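Local coordinates for protein aminoacyl-tRNA synthetase (Cryptosporidium parvum, PDB 5F9Z) that probably attaches proline to its cognate tRNA in an ATP-dependent reaction, and here holds the inhibitor halofuginone together with an ATP analogue, at residues T161-T166 / R278-M283; R167-Q172 / G274-A279. All coordinates share one frame; numbering follows the deposited sequence.

Both interactions lie in the class II synthetase core, their centres about 8 Å apart, and both touch the ATP analogue. Along the chain, loop 161-166 runs directly into 167-172, at the start of strand 168-178; about a hundred residues later, 274-279 ends strand 265-276 and passes into helix 278-287, whose first turns are 278-283. The two contacts share R278 and A279 and meet where F163 CB packs on T277 O at 3.4 Å. Interaction 1 joins the loop to the helix, and interaction 2 pairs the strands. The strands, loop and helix they join are consistent with motifs 2 and 3 of class II synthetases; adenine lies between F169 and R278, and W171 and G274 reach halofuginone.

Interaction 1. Residues T161-T166 / R278-M283; sequences TPFIRT and RAIGVM. With ANP (phosphoaminophosphonic acid-adenylate ester), chain D.
R278 leaves its backbone with CG anti to N and turns at chi3 (-69°), which lays NE and NH2 side-on against I164 O. The loop joins strands 144-153 and 168-178, as the motif 2 loop does in class II synthetases, and meets the start of what is probably the motif 3 helix; I164 and R165 both face T161 as a classic beta bulge. R278 NE donates to I164 O at 2.8 Å in the carbonyl plane, on a lone pair; R278 NH2 reaches the same oxygen at 3.0 Å from above that plane. Two donors thus fix the guanidinium's rotation, and one of its faces lies over C2' of the nucleotide, while NH1 bonds to Q239 O.

R165 runs alongside R278, its guanidinium turned 73° from the other, and the two NH2 groups come within 3.4 Å. This close pair of like charges is probably offset by the gamma phosphate: R165 NH2 donates to O2G at 2.6 Å, while NH1 donates to O3G and also forms a salt bridge with E156. Beyond the charges, T166 reads the adenine edge through its backbone, N donating to N1 and O accepting from N6.

On the helix side the packing is apolar. G281 brings only backbone to the loop, and F163 CB sits 3.5 Å from G281 N. I280 CG2 makes a CH-pi contact over one face of the F163 ring, 4.0 Å from the centroid. The I164 and V282 side chains cross at about a right angle, I164 CD1 touching V282 CG2 at 3.7 Å.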
loop_
_atom_site.group_PDB
_atom_site.type_symbol
_atom_site.label_atom_id
_atom_site.label_comp_id
_atom_site.label_asym_id
_atom_site.label_seq_id
_atom_site.Cartn_x
_atom_site.Cartn_y
_atom_site.Cartn_z
ATOM N N THR A 161 -7.064 10.933 -5.447
ATOM C CA THR A 161 -6.416 9.991 -6.342
ATOM C C THR A 161 -6.941 8.603 -5.998
ATOM O O THR A 161 -7.031 8.258 -4.807
ATOM C CB THR A 161 -4.886 10.042 -6.205
ATOM O OG1 THR A 161 -4.425 11.377 -6.447
ATOM C CG2 THR A 161 -4.223 9.098 -7.198
ATOM N N PRO A 162 -7.325 7.799 -6.988
ATOM C CA PRO A 162 -7.796 6.439 -6.694
ATOM C C PRO A 162 -6.793 5.673 -5.843
ATOM O O PRO A 162 -5.583 5.719 -6.085
ATOM C CB PRO A 162 -7.958 5.819 -8.085
ATOM C CG PRO A 162 -8.267 6.987 -8.964
ATOM C CD PRO A 162 -7.464 8.137 -8.415
ATOM N N PHE A 163 -7.312 4.989 -4.821
ATOM C CA PHE A 163 -6.527 4.271 -3.820
ATOM C C PHE A 163 -5.687 5.212 -2.961
ATOM O O PHE A 163 -5.803 5.196 -1.731
ATOM C CB PHE A 163 -5.622 3.222 -4.476
ATOM C CG PHE A 163 -6.363 2.198 -5.284
ATOM C CD1 PHE A 163 -7.117 1.216 -4.661
ATOM C CD2 PHE A 163 -6.292 2.204 -6.667
ATOM C CE1 PHE A 163 -7.795 0.268 -5.403
ATOM C CE2 PHE A 163 -6.965 1.257 -7.414
ATOM C CZ PHE A 163 -7.717 0.288 -6.780
ATOM N N ILE A 164 -4.848 6.034 -3.598
ATOM C CA ILE A 164 -3.864 6.830 -2.863
ATOM C C ILE A 164 -4.551 7.750 -1.858
ATOM O O ILE A 164 -4.191 7.784 -0.674
ATOM C CB ILE A 164 -2.981 7.629 -3.840
ATOM C CG1 ILE A 164 -2.323 6.691 -4.857
ATOM C CG2 ILE A 164 -1.928 8.417 -3.076
ATOM C CD1 ILE A 164 -1.412 5.656 -4.235
ATOM N N ARG A 165 -5.543 8.513 -2.311
ATOM C CA ARG A 165 -6.268 9.440 -1.441
ATOM C C ARG A 165 -7.725 9.470 -1.892
ATOM O O ARG A 165 -8.062 10.126 -2.882
ATOM C CB ARG A 165 -5.648 10.833 -1.472
ATOM C CG ARG A 165 -6.330 11.830 -0.551
ATOM C CD ARG A 165 -5.552 13.131 -0.466
ATOM N NE ARG A 165 -4.176 12.915 -0.027
ATOM C CZ ARG A 165 -3.808 12.781 1.243
ATOM N NH1 ARG A 165 -4.717 12.839 2.209
ATOM N NH2 ARG A 165 -2.533 12.586 1.550
ATOM N N THR A 166 -8.583 8.765 -1.161
ATOM C CA THR A 166 -10.001 8.685 -1.470
ATOM C C THR A 166 -10.816 9.171 -0.278
ATOM O O THR A 166 -10.414 9.006 0.878
ATOM C CB THR A 166 -10.413 7.254 -1.836
ATOM O OG1 THR A 166 -10.265 6.405 -0.692
ATOM C CG2 THR A 166 -9.537 6.724 -2.960
ATOM N N ARG A 278 -4.677 2.431 -0.027
ATOM C CA ARG A 278 -3.595 3.120 -0.726
ATOM C C ARG A 278 -2.503 2.153 -1.166
ATOM O O ARG A 278 -1.865 2.367 -2.205
ATOM C CB ARG A 278 -3.015 4.210 0.180
ATOM C CG ARG A 278 -1.672 4.764 -0.261
ATOM C CD ARG A 278 -1.151 5.789 0.730
ATOM N NE ARG A 278 -1.949 7.012 0.729
ATOM C CZ ARG A 278 -1.585 8.140 1.330
ATOM N NH1 ARG A 278 -0.431 8.202 1.981
ATOM N NH2 ARG A 278 -2.371 9.207 1.279
ATOM N N ALA A 279 -2.282 1.083 -0.396
ATOM C CA ALA A 279 -1.257 0.103 -0.745
ATOM C C ALA A 279 -1.471 -0.452 -2.146
ATOM O O ALA A 279 -0.504 -0.728 -2.867
ATOM C CB ALA A 279 -1.249 -1.031 0.280
ATOM N N ILE A 280 -2.730 -0.620 -2.551
ATOM C CA ILE A 280 -3.019 -1.124 -3.890
ATOM C C ILE A 280 -2.549 -0.127 -4.942
ATOM O O ILE A 280 -1.909 -0.500 -5.932
ATOM C CB ILE A 280 -4.519 -1.435 -4.033
ATOM C CG1 ILE A 280 -4.963 -2.413 -2.942
ATOM C CG2 ILE A 280 -4.817 -1.997 -5.416
ATOM C CD1 ILE A 280 -6.434 -2.764 -2.997
ATOM N N GLY A 281 -2.848 1.157 -4.735
ATOM C CA GLY A 281 -2.443 2.166 -5.700
ATOM C C GLY A 281 -0.937 2.292 -5.824
ATOM O O GLY A 281 -0.404 2.409 -6.931
ATOM N N VAL A 282 -0.231 2.271 -4.691
ATOM C CA VAL A 282 1.229 2.332 -4.723
ATOM C C VAL A 282 1.792 1.127 -5.464
ATOM O O VAL A 282 2.755 1.246 -6.233
ATOM C CB VAL A 282 1.791 2.429 -3.292
ATOM C CG1 VAL A 282 3.309 2.547 -3.323
ATOM C CG2 VAL A 282 1.174 3.607 -2.555
ATOM N N MET A 283 1.195 -0.048 -5.255
ATOM C CA MET A 283 1.646 -1.247 -5.953
ATOM C C MET A 283 1.382 -1.148 -7.451
ATOM O O MET A 283 2.209 -1.580 -8.261
ATOM C CB MET A 283 0.966 -2.479 -5.354
ATOM C CG MET A 283 1.298 -3.796 -6.039
ATOM S SD MET A 283 0.165 -4.189 -7.386
ATOM C CE MET A 283 -1.406 -4.133 -6.529
HETATM P PG ANP D . -2.234 12.594 5.344
HETATM O O1G ANP D . -1.764 13.957 5.741
HETATM O O2G ANP D . -1.647 12.239 3.924
HETATM O O3G ANP D . -3.813 12.577 5.264
HETATM P PB ANP D . -2.858 11.013 7.585
HETATM O O1B ANP D . -2.406 11.412 9.020
HETATM O O2B ANP D . -4.157 11.682 7.273
HETATM N N3B ANP D . -1.680 11.459 6.475
HETATM P PA ANP D . -3.484 8.602 8.747
HETATM O O1A ANP D . -4.684 9.178 9.392
HETATM O O2A ANP D . -2.269 8.482 9.672
HETATM O O3A ANP D . -3.030 9.466 7.494
HETATM O "O5'" ANP D . -3.890 7.192 8.145
HETATM C "C5'" ANP D . -2.978 6.072 8.154
HETATM C "C4'" ANP D . -2.476 5.836 6.752
HETATM O "O4'" ANP D . -3.595 5.789 5.849
HETATM C "C3'" ANP D . -1.566 6.922 6.193
HETATM O "O3'" ANP D . -0.213 6.677 6.556
HETATM C "C2'" ANP D . -1.777 6.792 4.680
HETATM O "O2'" ANP D . -0.884 5.845 4.107
HETATM C "C1'" ANP D . -3.225 6.294 4.579
HETATM N N9 ANP D . -4.193 7.319 4.200
HETATM C C8 ANP D . -4.373 8.545 4.784
HETATM N N7 ANP D . -5.327 9.262 4.241
HETATM C C5 ANP D . -5.816 8.445 3.232
HETATM C C6 ANP D . -6.843 8.622 2.284
HETATM N N6 ANP D . -7.591 9.724 2.194
HETATM N N1 ANP D . -7.077 7.610 1.417
HETATM C C2 ANP D . -6.331 6.505 1.502
HETATM N N3 ANP D . -5.339 6.227 2.352
HETATM C C4 ANP D . -5.130 7.244 3.197
#

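Interaction 2. Residues R167-Q172 / G274-A279; sequences REFLWQ and GLTTRA. With ANP (phosphoaminophosphonic acid-adenylate ester), chain D; HFG (7-bromo-6-chloro-3-{3-[(2R,3S)-3-hydroxypiperidin-2-yl]-2-oxopropyl}quinazolin-4(3H)-one), chain E.
W171 and T276 form an antiparallel non-hydrogen-bonded pair with CA atoms 4.0 Å apart, followed by the hydrogen-bonded pair Q172 and L275, the strand axes running at 147°. Q172 N donates to L275 O at 2.9 Å and L275 N returns a bond to Q172 O; past the pairing, T277 N still reaches L170 O at 3.0 Å.

W171 and T276 point to the same side of the sheet, T276 CG2 lying 3.4 Å from W171 CB and at the edge of the indole. With chi1 at 88° the far end of the W171 ring leads away from 274-279 to the ligands, W171 CH2 coming within 3.3 Å of C6' of the halofuginone piperidine and G274 N within 3.6 Å of its C4'. This is consistent with motif 2 and motif 3 strands side by side in the class II active-site sheet. F169, with CG between N and the carbonyl carbon (chi1 55°), turns one ring face to the adenine, F169 CD2 being 3.3 Å from N1, and R278 lies on the opposite side of the base.

On the other face of the sheet Q172 OE1 accepts from Y195 OH, and L275 packs on Y195 and Y199. T277 CG2 rests on L170 CB. T276 OG1 works twice: it donates to adenine N3 at 2.8 Å and accepts from R278 N, a capping bond where the chain enters helix 278-287.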
loop_
_atom_site.group_PDB
_atom_site.type_symbol
_atom_site.label_atom_id
_atom_site.label_comp_id
_atom_site.label_asym_id
_atom_site.label_seq_id
_atom_site.Cartn_x
_atom_site.Cartn_y
_atom_site.Cartn_z
ATOM N N ARG A 167 -11.969 9.776 -0.571
ATOM C CA ARG A 167 -12.810 10.308 0.498
ATOM C C ARG A 167 -13.443 9.196 1.322
ATOM O O ARG A 167 -13.704 9.384 2.515
ATOM C CB ARG A 167 -13.871 11.239 -0.081
ATOM C CG ARG A 167 -13.295 12.565 -0.545
ATOM C CD ARG A 167 -14.373 13.558 -0.927
ATOM N NE ARG A 167 -13.848 14.918 -0.985
ATOM C CZ ARG A 167 -14.550 15.974 -1.381
ATOM N NH1 ARG A 167 -15.812 15.829 -1.762
ATOM N NH2 ARG A 167 -13.990 17.176 -1.397
ATOM N N GLU A 168 -13.701 8.043 0.713
ATOM C CA GLU A 168 -13.960 6.814 1.449
ATOM C C GLU A 168 -12.893 5.800 1.075
ATOM O O GLU A 168 -12.691 5.514 -0.110
ATOM C CB GLU A 168 -15.347 6.231 1.164
ATOM C CG GLU A 168 -15.647 5.023 2.050
ATOM C CD GLU A 168 -16.807 4.182 1.557
ATOM O OE1 GLU A 168 -17.325 4.461 0.457
ATOM O OE2 GLU A 168 -17.196 3.234 2.273
ATOM N N PHE A 169 -12.207 5.269 2.081
ATOM C CA PHE A 169 -11.230 4.215 1.876
ATOM C C PHE A 169 -11.460 3.109 2.892
ATOM O O PHE A 169 -11.964 3.346 3.992
ATOM C CB PHE A 169 -9.786 4.737 1.979
ATOM C CG PHE A 169 -9.478 5.452 3.267
ATOM C CD1 PHE A 169 -9.022 4.754 4.374
ATOM C CD2 PHE A 169 -9.620 6.826 3.362
ATOM C CE1 PHE A 169 -8.728 5.411 5.555
ATOM C CE2 PHE A 169 -9.327 7.490 4.540
ATOM C CZ PHE A 169 -8.879 6.781 5.637
ATOM N N LEU A 170 -11.106 1.891 2.497
ATOM C CA LEU A 170 -11.087 0.766 3.415
ATOM C C LEU A 170 -9.736 0.728 4.108
ATOM O O LEU A 170 -8.700 0.983 3.486
ATOM C CB LEU A 170 -11.337 -0.548 2.674
ATOM C CG LEU A 170 -12.625 -0.616 1.856
ATOM C CD1 LEU A 170 -12.780 -1.991 1.228
ATOM C CD2 LEU A 170 -13.822 -0.278 2.728
ATOM N N TRP A 171 -9.744 0.425 5.401
ATOM C CA TRP A 171 -8.487 0.384 6.124
ATOM C C TRP A 171 -8.577 -0.603 7.276
ATOM O O TRP A 171 -9.630 -1.178 7.565
ATOM C CB TRP A 171 -8.073 1.784 6.614
ATOM C CG TRP A 171 -8.583 2.256 7.966
ATOM C CD1 TRP A 171 -9.625 1.750 8.698
ATOM C CD2 TRP A 171 -8.059 3.351 8.729
ATOM N NE1 TRP A 171 -9.769 2.456 9.868
ATOM C CE2 TRP A 171 -8.822 3.444 9.909
ATOM C CE3 TRP A 171 -7.016 4.260 8.527
ATOM C CZ2 TRP A 171 -8.576 4.412 10.881
ATOM C CZ3 TRP A 171 -6.773 5.218 9.494
ATOM C CH2 TRP A 171 -7.550 5.287 10.655
ATOM N N GLN A 172 -7.436 -0.785 7.922
ATOM C CA GLN A 172 -7.309 -1.526 9.162
ATOM C C GLN A 172 -6.756 -0.562 10.199
ATOM O O GLN A 172 -5.821 0.188 9.908
ATOM C CB GLN A 172 -6.390 -2.737 8.955
ATOM C CG GLN A 172 -5.666 -3.254 10.174
ATOM C CD GLN A 172 -4.448 -2.428 10.527
ATOM O OE1 GLN A 172 -3.618 -2.119 9.671
ATOM N NE2 GLN A 172 -4.357 -2.032 11.785
ATOM N N GLY A 274 -2.219 1.894 11.249
ATOM C CA GLY A 274 -3.211 1.819 10.191
ATOM C C GLY A 274 -2.593 1.568 8.835
ATOM O O GLY A 274 -1.480 2.018 8.542
ATOM N N LEU A 275 -3.331 0.838 7.999
ATOM C CA LEU A 275 -2.983 0.598 6.605
ATOM C C LEU A 275 -4.269 0.617 5.794
ATOM O O LEU A 275 -5.280 0.052 6.216
ATOM C CB LEU A 275 -2.248 -0.740 6.423
ATOM C CG LEU A 275 -1.770 -1.119 5.016
ATOM C CD1 LEU A 275 -0.446 -1.859 5.089
ATOM C CD2 LEU A 275 -2.803 -1.971 4.290
ATOM N N THR A 276 -4.227 1.262 4.634
ATOM C CA THR A 276 -5.419 1.510 3.832
ATOM C C THR A 276 -5.270 0.889 2.448
ATOM O O THR A 276 -4.232 0.315 2.101
ATOM C CB THR A 276 -5.681 3.011 3.696
ATOM O OG1 THR A 276 -4.659 3.590 2.879
ATOM C CG2 THR A 276 -5.662 3.679 5.053
ATOM N N THR A 277 -6.330 1.031 1.646
ATOM C CA THR A 277 -6.326 0.626 0.244
ATOM C C THR A 277 -5.337 1.419 -0.600
ATOM O O THR A 277 -5.190 1.114 -1.789
ATOM C CB THR A 277 -7.733 0.761 -0.344
ATOM O OG1 THR A 277 -8.327 1.981 0.116
ATOM C CG2 THR A 277 -8.598 -0.412 0.077
ATOM N N ARG A 278 -4.677 2.431 -0.027
ATOM C CA ARG A 278 -3.595 3.120 -0.726
ATOM C C ARG A 278 -2.503 2.153 -1.166
ATOM O O ARG A 278 -1.865 2.367 -2.205
ATOM C CB ARG A 278 -3.015 4.210 0.180
ATOM C CG ARG A 278 -1.672 4.764 -0.261
ATOM C CD ARG A 278 -1.151 5.789 0.730
ATOM N NE ARG A 278 -1.949 7.012 0.729
ATOM C CZ ARG A 278 -1.585 8.140 1.330
ATOM N NH1 ARG A 278 -0.431 8.202 1.981
ATOM N NH2 ARG A 278 -2.371 9.207 1.279
ATOM N N ALA A 279 -2.282 1.083 -0.396
ATOM C CA ALA A 279 -1.257 0.103 -0.745
ATOM C C ALA A 279 -1.471 -0.452 -2.146
ATOM O O ALA A 279 -0.504 -0.728 -2.867
ATOM C CB ALA A 279 -1.249 -1.031 0.280
HETATM P PG ANP D . -2.234 12.594 5.344
HETATM O O1G ANP D . -1.764 13.957 5.741
HETATM O O2G ANP D . -1.647 12.239 3.924
HETATM O O3G ANP D . -3.813 12.577 5.264
HETATM P PB ANP D . -2.858 11.013 7.585
HETATM O O1B ANP D . -2.406 11.412 9.020
HETATM O O2B ANP D . -4.157 11.682 7.273
HETATM N N3B ANP D . -1.680 11.459 6.475
HETATM P PA ANP D . -3.484 8.602 8.747
HETATM O O1A ANP D . -4.684 9.178 9.392
HETATM O O2A ANP D . -2.269 8.482 9.672
HETATM O O3A ANP D . -3.030 9.466 7.494
HETATM O "O5'" ANP D . -3.890 7.192 8.145
HETATM C "C5'" ANP D . -2.978 6.072 8.154
HETATM C "C4'" ANP D . -2.476 5.836 6.752
HETATM O "O4'" ANP D . -3.595 5.789 5.849
HETATM C "C3'" ANP D . -1.566 6.922 6.193
HETATM O "O3'" ANP D . -0.213 6.677 6.556
HETATM C "C2'" ANP D . -1.777 6.792 4.680
HETATM O "O2'" ANP D . -0.884 5.845 4.107
HETATM C "C1'" ANP D . -3.225 6.294 4.579
HETATM N N9 ANP D . -4.193 7.319 4.200
HETATM C C8 ANP D . -4.373 8.545 4.784
HETATM N N7 ANP D . -5.327 9.262 4.241
HETATM C C5 ANP D . -5.816 8.445 3.232
HETATM C C6 ANP D . -6.843 8.622 2.284
HETATM N N6 ANP D . -7.591 9.724 2.194
HETATM N N1 ANP D . -7.077 7.610 1.417
HETATM C C2 ANP D . -6.331 6.505 1.502
HETATM N N3 ANP D . -5.339 6.227 2.352
HETATM C C4 ANP D . -5.130 7.244 3.197
HETATM O "O4'" HFG E . -5.945 8.636 12.444
HETATM C C21 HFG E . -4.915 9.109 12.829
HETATM C "C3'" HFG E . -3.949 8.281 13.707
HETATM C "C2'" HFG E . -4.216 6.776 13.647
HETATM N "N1'" HFG E . -5.530 6.487 14.038
HETATM C "C6'" HFG E . -5.949 5.202 13.564
HETATM C "C5'" HFG E . -4.770 4.312 13.165
HETATM C "C4'" HFG E . -3.985 4.889 12.114
HETATM C C39 HFG E . -3.943 6.296 12.206
HETATM O "O7'" HFG E . -2.570 6.801 11.789
HETATM C "C1'" HFG E . -4.512 10.650 12.418
HETATM N N3 HFG E . -5.747 11.382 11.905
HETATM C C4 HFG E . -6.769 11.708 12.787
HETATM O O11 HFG E . -6.679 11.411 13.979
HETATM C C10 HFG E . -7.874 12.364 12.328
HETATM C C5 HFG E . -8.954 12.723 13.213
HETATM C C2 HFG E . -5.841 11.702 10.632
HETATM N N1 HFG E . -6.913 12.344 10.144
HETATM C C9 HFG E . -7.936 12.682 10.985
HETATM C C8 HFG E . -9.057 13.355 10.477
HETATM C C7 HFG E . -10.117 13.704 11.350
HETATM BR BR1 HFG E . -11.679 14.640 10.636
HETATM C C6 HFG E . -10.053 13.382 12.714
HETATM CL CL1 HFG E . -11.375 13.821 13.795
#